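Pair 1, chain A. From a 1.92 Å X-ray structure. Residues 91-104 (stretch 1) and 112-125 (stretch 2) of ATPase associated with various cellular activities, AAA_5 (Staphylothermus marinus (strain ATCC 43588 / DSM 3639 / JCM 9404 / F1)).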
# COMPACT_ATOMS: atom_id res chain seq x y z
N SER A 91 4.43 -17.21 -4.07
CA SER A 91 3.66 -17.87 -3.02
C SER A 91 3.90 -17.16 -1.69
O SER A 91 4.70 -16.24 -1.59
CB SER A 91 4.05 -19.34 -2.91
OG SER A 91 5.34 -19.46 -2.40
N TRP A 92 3.16 -17.59 -0.67
CA TRP A 92 3.26 -16.97 0.65
C TRP A 92 4.63 -17.20 1.27
O TRP A 92 5.25 -16.23 1.75
CB TRP A 92 2.12 -17.51 1.51
CG TRP A 92 2.18 -17.19 2.97
CD1 TRP A 92 2.22 -18.09 4.01
CD2 TRP A 92 2.18 -15.89 3.57
NE1 TRP A 92 2.23 -17.43 5.21
CE2 TRP A 92 2.21 -16.08 4.98
CE3 TRP A 92 2.15 -14.58 3.06
CZ2 TRP A 92 2.21 -15.03 5.87
CZ3 TRP A 92 2.16 -13.53 3.95
CH2 TRP A 92 2.21 -13.76 5.35
N PRO A 93 5.18 -18.41 1.28
CA PRO A 93 6.53 -18.55 1.86
C PRO A 93 7.56 -17.74 1.10
O PRO A 93 8.44 -17.15 1.72
CB PRO A 93 6.77 -20.07 1.79
CG PRO A 93 5.41 -20.68 1.66
CD PRO A 93 4.60 -19.70 0.89
N GLU A 94 7.43 -17.65 -0.22
CA GLU A 94 8.41 -16.91 -1.02
C GLU A 94 8.35 -15.42 -0.70
O GLU A 94 9.39 -14.77 -0.55
CB GLU A 94 8.13 -17.12 -2.52
CG GLU A 94 8.44 -18.50 -3.06
CD GLU A 94 7.78 -18.75 -4.43
OE1 GLU A 94 7.20 -17.82 -5.04
OE2 GLU A 94 7.82 -19.91 -4.88
N ILE A 95 7.15 -14.84 -0.67
CA ILE A 95 7.11 -13.39 -0.49
C ILE A 95 7.49 -13.02 0.95
O ILE A 95 8.09 -11.98 1.18
CB ILE A 95 5.75 -12.81 -0.91
CG1 ILE A 95 5.88 -11.29 -1.12
CG2 ILE A 95 4.66 -13.11 0.12
CD1 ILE A 95 4.69 -10.68 -1.75
N LYS A 96 7.12 -13.85 1.93
CA LYS A 96 7.59 -13.67 3.32
C LYS A 96 9.10 -13.51 3.40
O LYS A 96 9.63 -12.71 4.18
CB LYS A 96 7.28 -14.90 4.16
CG LYS A 96 5.97 -15.01 4.75
CD LYS A 96 5.93 -16.42 5.32
CE LYS A 96 5.56 -16.40 6.80
NZ LYS A 96 6.69 -15.96 7.62
N LYS A 97 9.82 -14.35 2.66
CA LYS A 97 11.26 -14.34 2.71
C LYS A 97 11.81 -13.09 2.02
O LYS A 97 12.78 -12.50 2.48
CB LYS A 97 11.77 -15.64 2.07
CG LYS A 97 13.25 -15.84 2.05
CD LYS A 97 13.60 -17.21 1.46
CE LYS A 97 15.10 -17.44 1.40
NZ LYS A 97 15.69 -17.67 2.78
N VAL A 98 11.18 -12.66 0.93
CA VAL A 98 11.62 -11.44 0.26
C VAL A 98 11.35 -10.22 1.13
O VAL A 98 12.18 -9.31 1.25
CB VAL A 98 10.91 -11.30 -1.10
CG1 VAL A 98 11.16 -9.93 -1.69
CG2 VAL A 98 11.34 -12.43 -2.04
N LEU A 99 10.15 -10.15 1.72
CA LEU A 99 9.82 -9.02 2.59
C LEU A 99 10.69 -8.99 3.84
O LEU A 99 11.11 -7.91 4.29
CB LEU A 99 8.36 -9.07 2.99
CG LEU A 99 7.36 -8.94 1.83
CD1 LEU A 99 5.92 -9.28 2.28
CD2 LEU A 99 7.45 -7.55 1.30
N ARG A 100 10.94 -10.15 4.45
CA ARG A 100 11.79 -10.16 5.66
C ARG A 100 13.16 -9.56 5.36
O ARG A 100 13.70 -8.76 6.15
CB ARG A 100 11.92 -11.58 6.21
CG ARG A 100 12.93 -11.73 7.43
CD ARG A 100 12.86 -13.14 8.08
NE ARG A 100 11.57 -13.44 8.69
CZ ARG A 100 11.19 -13.12 9.91
NH1 ARG A 100 12.01 -12.49 10.75
NH2 ARG A 100 9.96 -13.44 10.30
N LYS A 101 13.75 -9.94 4.22
CA LYS A 101 15.03 -9.35 3.84
C LYS A 101 14.90 -7.85 3.65
O LYS A 101 15.74 -7.08 4.14
CB LYS A 101 15.55 -10.02 2.57
CG LYS A 101 16.76 -9.32 1.95
CD LYS A 101 17.38 -10.19 0.86
CE LYS A 101 18.25 -9.38 -0.09
NZ LYS A 101 19.18 -8.47 0.65
N ILE A 102 13.87 -7.39 2.94
CA ILE A 102 13.73 -5.95 2.75
C ILE A 102 13.56 -5.24 4.08
O ILE A 102 14.16 -4.18 4.32
CB ILE A 102 12.56 -5.65 1.79
CG1 ILE A 102 12.90 -6.12 0.39
CG2 ILE A 102 12.30 -4.17 1.75
CD1 ILE A 102 11.70 -6.30 -0.54
N PHE A 103 12.72 -5.78 4.97
CA PHE A 103 12.48 -5.08 6.23
C PHE A 103 13.75 -5.07 7.10
O PHE A 103 14.07 -4.04 7.72
CB PHE A 103 11.28 -5.72 6.96
CG PHE A 103 9.92 -5.57 6.25
CD1 PHE A 103 9.73 -4.75 5.14
CD2 PHE A 103 8.83 -6.27 6.74
CE1 PHE A 103 8.47 -4.65 4.53
CE2 PHE A 103 7.58 -6.17 6.14
CZ PHE A 103 7.40 -5.36 5.04
N LEU A 104 14.49 -6.19 7.16
CA LEU A 104 15.74 -6.22 7.95
C LEU A 104 16.75 -5.23 7.40
O LEU A 104 17.36 -4.47 8.16
CB LEU A 104 16.36 -7.63 7.99
CG LEU A 104 15.67 -8.72 8.83
CD1 LEU A 104 16.12 -10.14 8.43
CD2 LEU A 104 15.84 -8.51 10.33
N THR A 112 9.99 -7.79 15.40
CA THR A 112 8.84 -7.06 14.87
C THR A 112 8.33 -7.72 13.59
O THR A 112 7.13 -7.95 13.44
CB THR A 112 9.21 -5.59 14.65
OG1 THR A 112 9.59 -5.02 15.91
CG2 THR A 112 8.03 -4.77 14.07
N ILE A 113 9.24 -8.11 12.70
CA ILE A 113 8.86 -8.80 11.47
C ILE A 113 8.10 -10.09 11.79
O ILE A 113 7.07 -10.38 11.18
CB ILE A 113 10.11 -9.07 10.61
CG1 ILE A 113 10.79 -7.75 10.25
CG2 ILE A 113 9.75 -9.80 9.35
CD1 ILE A 113 12.19 -7.94 9.59
N ASP A 114 8.61 -10.89 12.74
CA ASP A 114 7.86 -12.09 13.14
C ASP A 114 6.42 -11.70 13.51
O ASP A 114 5.45 -12.34 13.07
CB ASP A 114 8.52 -12.81 14.33
CG ASP A 114 9.97 -13.31 14.08
OD1 ASP A 114 10.39 -13.54 12.93
OD2 ASP A 114 10.68 -13.56 15.12
N GLN A 115 6.25 -10.65 14.31
CA GLN A 115 4.91 -10.23 14.73
C GLN A 115 4.08 -9.75 13.55
O GLN A 115 2.86 -9.94 13.56
CB GLN A 115 4.99 -9.13 15.77
CG GLN A 115 5.51 -9.61 17.14
CD GLN A 115 6.22 -8.53 17.93
OE1 GLN A 115 5.91 -7.35 17.80
NE2 GLN A 115 7.18 -8.93 18.75
N TYR A 116 4.70 -9.10 12.56
CA TYR A 116 3.97 -8.61 11.40
C TYR A 116 3.32 -9.77 10.66
O TYR A 116 2.11 -9.75 10.40
CB TYR A 116 4.94 -7.82 10.52
CG TYR A 116 4.42 -7.32 9.19
CD1 TYR A 116 3.62 -6.19 9.08
CD2 TYR A 116 4.78 -7.97 8.03
CE1 TYR A 116 3.18 -5.75 7.84
CE2 TYR A 116 4.37 -7.55 6.82
CZ TYR A 116 3.56 -6.45 6.71
OH TYR A 116 3.20 -6.11 5.44
N PHE A 117 4.10 -10.81 10.37
CA PHE A 117 3.58 -11.92 9.58
C PHE A 117 2.50 -12.70 10.32
O PHE A 117 1.51 -13.13 9.72
CB PHE A 117 4.73 -12.82 9.15
CG PHE A 117 5.59 -12.21 8.09
CD1 PHE A 117 5.01 -11.63 6.98
CD2 PHE A 117 6.95 -12.21 8.19
CE1 PHE A 117 5.78 -11.05 5.99
CE2 PHE A 117 7.73 -11.65 7.21
CZ PHE A 117 7.12 -11.06 6.10
N ILE A 118 2.67 -12.87 11.64
CA ILE A 118 1.65 -13.55 12.44
C ILE A 118 0.35 -12.78 12.39
O ILE A 118 -0.74 -13.37 12.31
CB ILE A 118 2.14 -13.72 13.90
CG1 ILE A 118 2.79 -15.06 14.10
CG2 ILE A 118 1.01 -13.69 14.90
CD1 ILE A 118 4.03 -15.16 13.46
N ALA A 119 0.43 -11.45 12.46
CA ALA A 119 -0.78 -10.63 12.40
C ALA A 119 -1.44 -10.73 11.03
O ALA A 119 -2.66 -10.93 10.93
CB ALA A 119 -0.43 -9.18 12.73
N ILE A 120 -0.66 -10.61 9.96
CA ILE A 120 -1.21 -10.72 8.61
C ILE A 120 -1.83 -12.09 8.40
O ILE A 120 -2.94 -12.22 7.86
CB ILE A 120 -0.11 -10.46 7.56
CG1 ILE A 120 0.43 -9.03 7.64
CG2 ILE A 120 -0.66 -10.71 6.16
CD1 ILE A 120 -0.63 -7.95 7.65
N ARG A 121 -1.12 -13.15 8.79
CA ARG A 121 -1.55 -14.50 8.45
C ARG A 121 -2.86 -14.85 9.14
O ARG A 121 -3.69 -15.57 8.57
CB ARG A 121 -0.47 -15.52 8.83
CG ARG A 121 -0.47 -16.74 7.90
CD ARG A 121 -0.50 -18.05 8.68
NE ARG A 121 -1.83 -18.69 8.67
CZ ARG A 121 -2.71 -18.62 9.67
NH1 ARG A 121 -3.88 -19.23 9.55
NH2 ARG A 121 -2.44 -17.94 10.78
N ARG A 122 -3.07 -14.34 10.35
CA ARG A 122 -4.38 -14.43 10.99
C ARG A 122 -5.50 -14.02 10.05
O ARG A 122 -6.61 -14.58 10.10
CB ARG A 122 -4.43 -13.53 12.22
CG ARG A 122 -3.68 -14.01 13.41
CD ARG A 122 -3.96 -13.11 14.57
NE ARG A 122 -5.34 -13.28 15.00
CZ ARG A 122 -5.78 -14.30 15.74
NH1 ARG A 122 -4.94 -15.26 16.16
NH2 ARG A 122 -7.06 -14.35 16.07
N ILE A 123 -5.26 -13.02 9.21
CA ILE A 123 -6.32 -12.35 8.48
C ILE A 123 -6.51 -12.92 7.08
O ILE A 123 -7.65 -13.08 6.62
CB ILE A 123 -6.03 -10.84 8.47
CG1 ILE A 123 -6.26 -10.31 9.88
CG2 ILE A 123 -6.94 -10.08 7.50
CD1 ILE A 123 -5.64 -9.02 10.11
N ILE A 124 -5.44 -13.22 6.36
CA ILE A 124 -5.58 -13.61 4.96
C ILE A 124 -5.53 -15.12 4.71
O ILE A 124 -6.04 -15.58 3.67
CB ILE A 124 -4.55 -12.91 4.04
CG1 ILE A 124 -3.12 -13.22 4.43
CG2 ILE A 124 -4.79 -11.41 4.06
CD1 ILE A 124 -2.11 -12.62 3.48
N ARG A 125 -4.95 -15.90 5.62
CA ARG A 125 -4.95 -17.36 5.56
C ARG A 125 -4.60 -17.89 4.17
O ARG A 125 -5.46 -18.45 3.48
CB ARG A 125 -6.30 -17.90 6.02
CG ARG A 125 -6.70 -17.35 7.40
CD ARG A 125 -8.07 -17.80 7.86
NE ARG A 125 -9.15 -17.17 7.10
CZ ARG A 125 -9.60 -15.93 7.29
NH1 ARG A 125 -9.07 -15.16 8.24
NH2 ARG A 125 -10.57 -15.45 6.54

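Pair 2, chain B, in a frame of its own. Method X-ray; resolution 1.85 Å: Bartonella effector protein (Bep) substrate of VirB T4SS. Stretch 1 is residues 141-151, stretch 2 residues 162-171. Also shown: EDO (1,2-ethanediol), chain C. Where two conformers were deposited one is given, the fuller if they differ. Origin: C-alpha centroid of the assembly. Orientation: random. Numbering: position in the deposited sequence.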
# COMPACT_ATOMS: atom_id res chain seq x y z
N GLU B 141 -12.39 8.57 8.82
CA GLU B 141 -11.41 7.74 9.51
C GLU B 141 -10.53 6.98 8.52
O GLU B 141 -9.33 6.81 8.78
CB GLU B 141 -12.09 6.77 10.47
CG GLU B 141 -12.77 7.44 11.66
CD GLU B 141 -11.86 8.44 12.36
OE1 GLU B 141 -10.75 8.05 12.76
OE2 GLU B 141 -12.26 9.65 12.48
N THR B 142 -11.10 6.55 7.40
CA THR B 142 -10.29 5.90 6.37
C THR B 142 -9.31 6.85 5.71
O THR B 142 -8.18 6.46 5.43
CB THR B 142 -11.06 5.12 5.27
OG1 THR B 142 -12.06 5.93 4.65
CG2 THR B 142 -11.67 3.81 5.84
N VAL B 143 -9.70 8.08 5.45
CA VAL B 143 -8.77 9.07 4.89
C VAL B 143 -7.52 9.21 5.76
O VAL B 143 -6.37 9.11 5.26
CB VAL B 143 -9.43 10.44 4.74
CG1 VAL B 143 -8.37 11.53 4.52
CG2 VAL B 143 -10.44 10.44 3.61
N LYS B 144 -7.73 9.35 7.08
CA LYS B 144 -6.60 9.48 8.01
C LYS B 144 -5.70 8.20 8.07
O LYS B 144 -4.45 8.29 7.99
CB LYS B 144 -7.08 9.86 9.41
CG LYS B 144 -7.61 11.28 9.47
CD LYS B 144 -8.09 11.72 10.86
CE LYS B 144 -9.34 10.98 11.24
NZ LYS B 144 -10.24 11.77 12.15
N LEU B 145 -6.35 7.05 8.22
CA LEU B 145 -5.66 5.78 8.27
C LEU B 145 -4.94 5.42 6.98
O LEU B 145 -3.79 4.93 7.00
CB LEU B 145 -6.64 4.65 8.68
CG LEU B 145 -6.81 4.44 10.18
CD1 LEU B 145 -8.01 3.50 10.35
CD2 LEU B 145 -5.57 3.86 10.88
N PHE B 146 -5.61 5.67 5.85
CA PHE B 146 -4.97 5.49 4.54
C PHE B 146 -3.76 6.41 4.26
O PHE B 146 -2.68 5.90 3.88
CB PHE B 146 -6.01 5.57 3.41
CG PHE B 146 -5.45 5.21 2.06
CD1 PHE B 146 -4.80 6.16 1.30
CD2 PHE B 146 -5.58 3.94 1.56
CE1 PHE B 146 -4.26 5.84 0.10
CE2 PHE B 146 -5.02 3.60 0.34
CZ PHE B 146 -4.39 4.55 -0.42
N SER B 147 -3.87 7.69 4.61
CA SER B 147 -2.71 8.58 4.53
C SER B 147 -1.57 8.09 5.43
O SER B 147 -0.40 8.18 5.08
CB SER B 147 -3.04 10.00 4.95
OG SER B 147 -4.02 10.54 4.09
N PHE B 148 -1.91 7.59 6.61
CA PHE B 148 -0.90 7.15 7.55
C PHE B 148 -0.17 5.93 6.95
O PHE B 148 1.05 5.92 6.86
CB PHE B 148 -1.52 6.86 8.93
CG PHE B 148 -0.52 6.39 10.00
CD1 PHE B 148 0.80 6.84 10.03
CD2 PHE B 148 -0.96 5.54 11.04
CE1 PHE B 148 1.67 6.42 11.05
CE2 PHE B 148 -0.08 5.12 12.04
CZ PHE B 148 1.24 5.58 12.04
N LEU B 149 -0.91 4.92 6.50
CA LEU B 149 -0.29 3.76 5.94
C LEU B 149 0.52 4.10 4.67
O LEU B 149 1.62 3.58 4.51
CB LEU B 149 -1.31 2.63 5.69
CG LEU B 149 -0.68 1.35 5.09
CD1 LEU B 149 0.31 0.76 6.06
CD2 LEU B 149 -1.75 0.34 4.69
N ASN B 150 -0.01 4.97 3.80
CA ASN B 150 0.71 5.45 2.62
C ASN B 150 2.07 6.03 3.06
O ASN B 150 3.09 5.74 2.46
CB ASN B 150 -0.10 6.47 1.83
CG ASN B 150 0.62 6.91 0.57
OD1 ASN B 150 0.86 6.08 -0.35
ND2 ASN B 150 1.00 8.18 0.52
N TYR B 151 2.06 6.87 4.07
CA TYR B 151 3.31 7.47 4.58
C TYR B 151 4.29 6.43 5.08
O TYR B 151 5.50 6.52 4.81
CB TYR B 151 3.02 8.44 5.72
CG TYR B 151 4.21 8.73 6.60
CD1 TYR B 151 5.21 9.59 6.20
CD2 TYR B 151 4.32 8.11 7.86
CE1 TYR B 151 6.32 9.80 7.03
CE2 TYR B 151 5.41 8.34 8.68
CZ TYR B 151 6.39 9.18 8.28
OH TYR B 151 7.48 9.37 9.16
N VAL B 162 -1.01 -3.29 -2.40
CA VAL B 162 -1.50 -3.94 -1.18
C VAL B 162 -2.44 -3.06 -0.31
O VAL B 162 -3.50 -3.51 0.11
CB VAL B 162 -0.35 -4.57 -0.40
CG1 VAL B 162 0.42 -3.56 0.34
CG2 VAL B 162 -0.90 -5.72 0.47
N GLN B 163 -2.11 -1.80 -0.14
CA GLN B 163 -2.96 -0.89 0.61
C GLN B 163 -4.32 -0.70 -0.03
O GLN B 163 -5.29 -0.65 0.71
CB GLN B 163 -2.26 0.41 0.95
CG GLN B 163 -2.05 1.45 -0.17
CD GLN B 163 -1.10 2.60 0.25
OE1 GLN B 163 -0.61 2.64 1.39
NE2 GLN B 163 -0.85 3.56 -0.68
N HIS B 164 -4.41 -0.70 -1.37
CA HIS B 164 -5.69 -0.64 -2.04
C HIS B 164 -6.59 -1.83 -1.67
O HIS B 164 -7.74 -1.64 -1.31
CB HIS B 164 -5.58 -0.52 -3.55
CG HIS B 164 -4.88 0.71 -3.99
ND1 HIS B 164 -4.27 0.83 -5.21
CD2 HIS B 164 -4.62 1.85 -3.31
CE1 HIS B 164 -3.69 2.01 -5.29
NE2 HIS B 164 -3.89 2.65 -4.16
N ILE B 165 -6.10 -3.05 -1.83
CA ILE B 165 -6.95 -4.22 -1.55
C ILE B 165 -7.28 -4.29 -0.05
O ILE B 165 -8.37 -4.66 0.34
CB ILE B 165 -6.35 -5.55 -2.10
CG1 ILE B 165 -7.27 -6.73 -1.86
CG2 ILE B 165 -4.96 -5.85 -1.55
CD1 ILE B 165 -8.57 -6.61 -2.64
N PHE B 166 -6.33 -3.95 0.80
CA PHE B 166 -6.54 -3.92 2.26
C PHE B 166 -7.73 -3.02 2.57
O PHE B 166 -8.63 -3.43 3.31
CB PHE B 166 -5.30 -3.45 3.01
CG PHE B 166 -5.44 -3.41 4.51
CD1 PHE B 166 -6.03 -2.32 5.12
CD2 PHE B 166 -4.90 -4.41 5.31
CE1 PHE B 166 -6.12 -2.25 6.50
CE2 PHE B 166 -4.97 -4.34 6.71
CZ PHE B 166 -5.60 -3.26 7.30
N PHE B 167 -7.74 -1.81 2.00
CA PHE B 167 -8.80 -0.89 2.30
C PHE B 167 -10.15 -1.25 1.64
O PHE B 167 -11.19 -0.95 2.17
CB PHE B 167 -8.37 0.56 2.00
CG PHE B 167 -7.71 1.18 3.18
CD1 PHE B 167 -6.36 0.94 3.43
CD2 PHE B 167 -8.42 1.94 4.07
CE1 PHE B 167 -5.74 1.47 4.54
CE2 PHE B 167 -7.79 2.50 5.19
CZ PHE B 167 -6.46 2.24 5.45
N GLU B 168 -10.10 -1.93 0.52
CA GLU B 168 -11.33 -2.40 -0.14
C GLU B 168 -11.98 -3.50 0.74
O GLU B 168 -13.21 -3.50 0.93
CB GLU B 168 -11.02 -2.85 -1.58
CG GLU B 168 -10.60 -1.70 -2.49
CD GLU B 168 -10.23 -2.11 -3.92
OE1 GLU B 168 -9.75 -3.24 -4.11
OE2 GLU B 168 -10.36 -1.31 -4.86
N LYS B 169 -11.16 -4.42 1.26
CA LYS B 169 -11.62 -5.47 2.18
C LYS B 169 -12.13 -4.87 3.52
O LYS B 169 -13.17 -5.28 4.07
CB LYS B 169 -10.51 -6.51 2.40
CG LYS B 169 -10.17 -7.33 1.14
CD LYS B 169 -11.16 -8.48 0.95
CE LYS B 169 -10.45 -9.78 0.59
NZ LYS B 169 -11.17 -11.11 0.81
N LEU B 170 -11.39 -3.87 4.03
CA LEU B 170 -11.84 -3.17 5.23
C LEU B 170 -13.20 -2.52 5.05
O LEU B 170 -14.04 -2.59 5.95
CB LEU B 170 -10.80 -2.12 5.63
CG LEU B 170 -11.05 -1.27 6.86
CD1 LEU B 170 -10.91 -2.14 8.07
CD2 LEU B 170 -10.09 -0.09 6.99
N ALA B 171 -13.42 -1.82 3.94
CA ALA B 171 -14.70 -1.21 3.69
C ALA B 171 -15.83 -2.25 3.54
O ALA B 171 -16.96 -2.05 4.05
CB ALA B 171 -14.66 -0.33 2.44
C1 EDO C . -7.30 -3.72 -6.94
O1 EDO C . -7.07 -3.30 -5.58
C2 EDO C . -7.67 -2.52 -7.83
O2 EDO C . -8.67 -1.66 -7.27
O HOH W 1 1.86 1.76 2.24

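Both pairs consist of two helices packed nearly antiparallel, with axes that approach to 10.8 Å at an angle of 144° in pair 1 and to 11.0 Å at 156° in pair 2. The central 14 residues superpose with an RMSD of 0.7 Å. The contact buries 629 Å² in pair 1 and 464 Å² in pair 2.

The central match is Phe A117 with Phe B167, whose CA atoms fall 0.3 Å apart. Each phenylalanine points toward the opposing helix and acts as a knob in a hole of four residues: Trp A92, Lys A96, Leu A99 and Arg A100 in pair 1, and Thr B142, Leu B145, Phe B146 and Leu B149 in pair 2. Two of these wall positions match, Lys A96 with Phe B146 and Leu A99 with Leu B149.

At the first, very different side chains cover the same ring. The aliphatic part of Lys A96 lies over the face of Phe A117, with CG 4.1 Å from the ring centroid in a CH-pi contact. Phe B146 also places its CB over the face of Phe B167, 4.1 Å from the centroid, but its own ring then turns an edge toward that face, with CD2 of Phe B146 3.6 Å from CD1 of Phe B167 and the planes at 77°. The leucines both meet the ring at its edge: Leu A99 CB lies 3.9 Å from Phe A117 CZ, whereas Leu B149 reaches with CD2 to 4.1 Å from Phe B167 CE1. Leu B145 adds its CB at 4.0 Å from Phe B167 CZ; the matching Ile A95 points sideways and makes no contact across the pair.

One turn before the knob, Ile A113 matches Gln B163, and both point toward the partner helix. The isoleucine packs its CD1 3.6 Å from both Phe A103 CB and Leu A104 CG, and its CG2 lies over one face of the Arg A100 guanidinium. The glutamine instead donates from NE2 to Asn B150 OD1 (3.1 Å), while a water donates to both Gln B163 OE1 (2.8 Å) and Leu B149 O (2.9 Å), bridging the helices.

Beside it, Asp A114 forms a salt bridge with Arg A100, its OD1 accepting a hydrogen bond from Arg A100 NH2 at 2.7 Å, whereas the matching His B164 brings CD2 to 4.0 Å from Phe B146 CZ. Tyr A116 and Phe B166, whose CA atoms fall 0.6 Å apart, also point toward the partner helix; the edge of Phe A103 meets the face of Tyr A116, with Phe A103 CE2 3.6 Å from Tyr A116 CE2.

One turn beyond the knob, Ile A120 and Leu B170 make looser apolar contacts, Ile A120 CG2 at 4.3 Å from Trp A92 CH2 and Leu B170 CD2 at 4.4 Å from Thr B142 CG2.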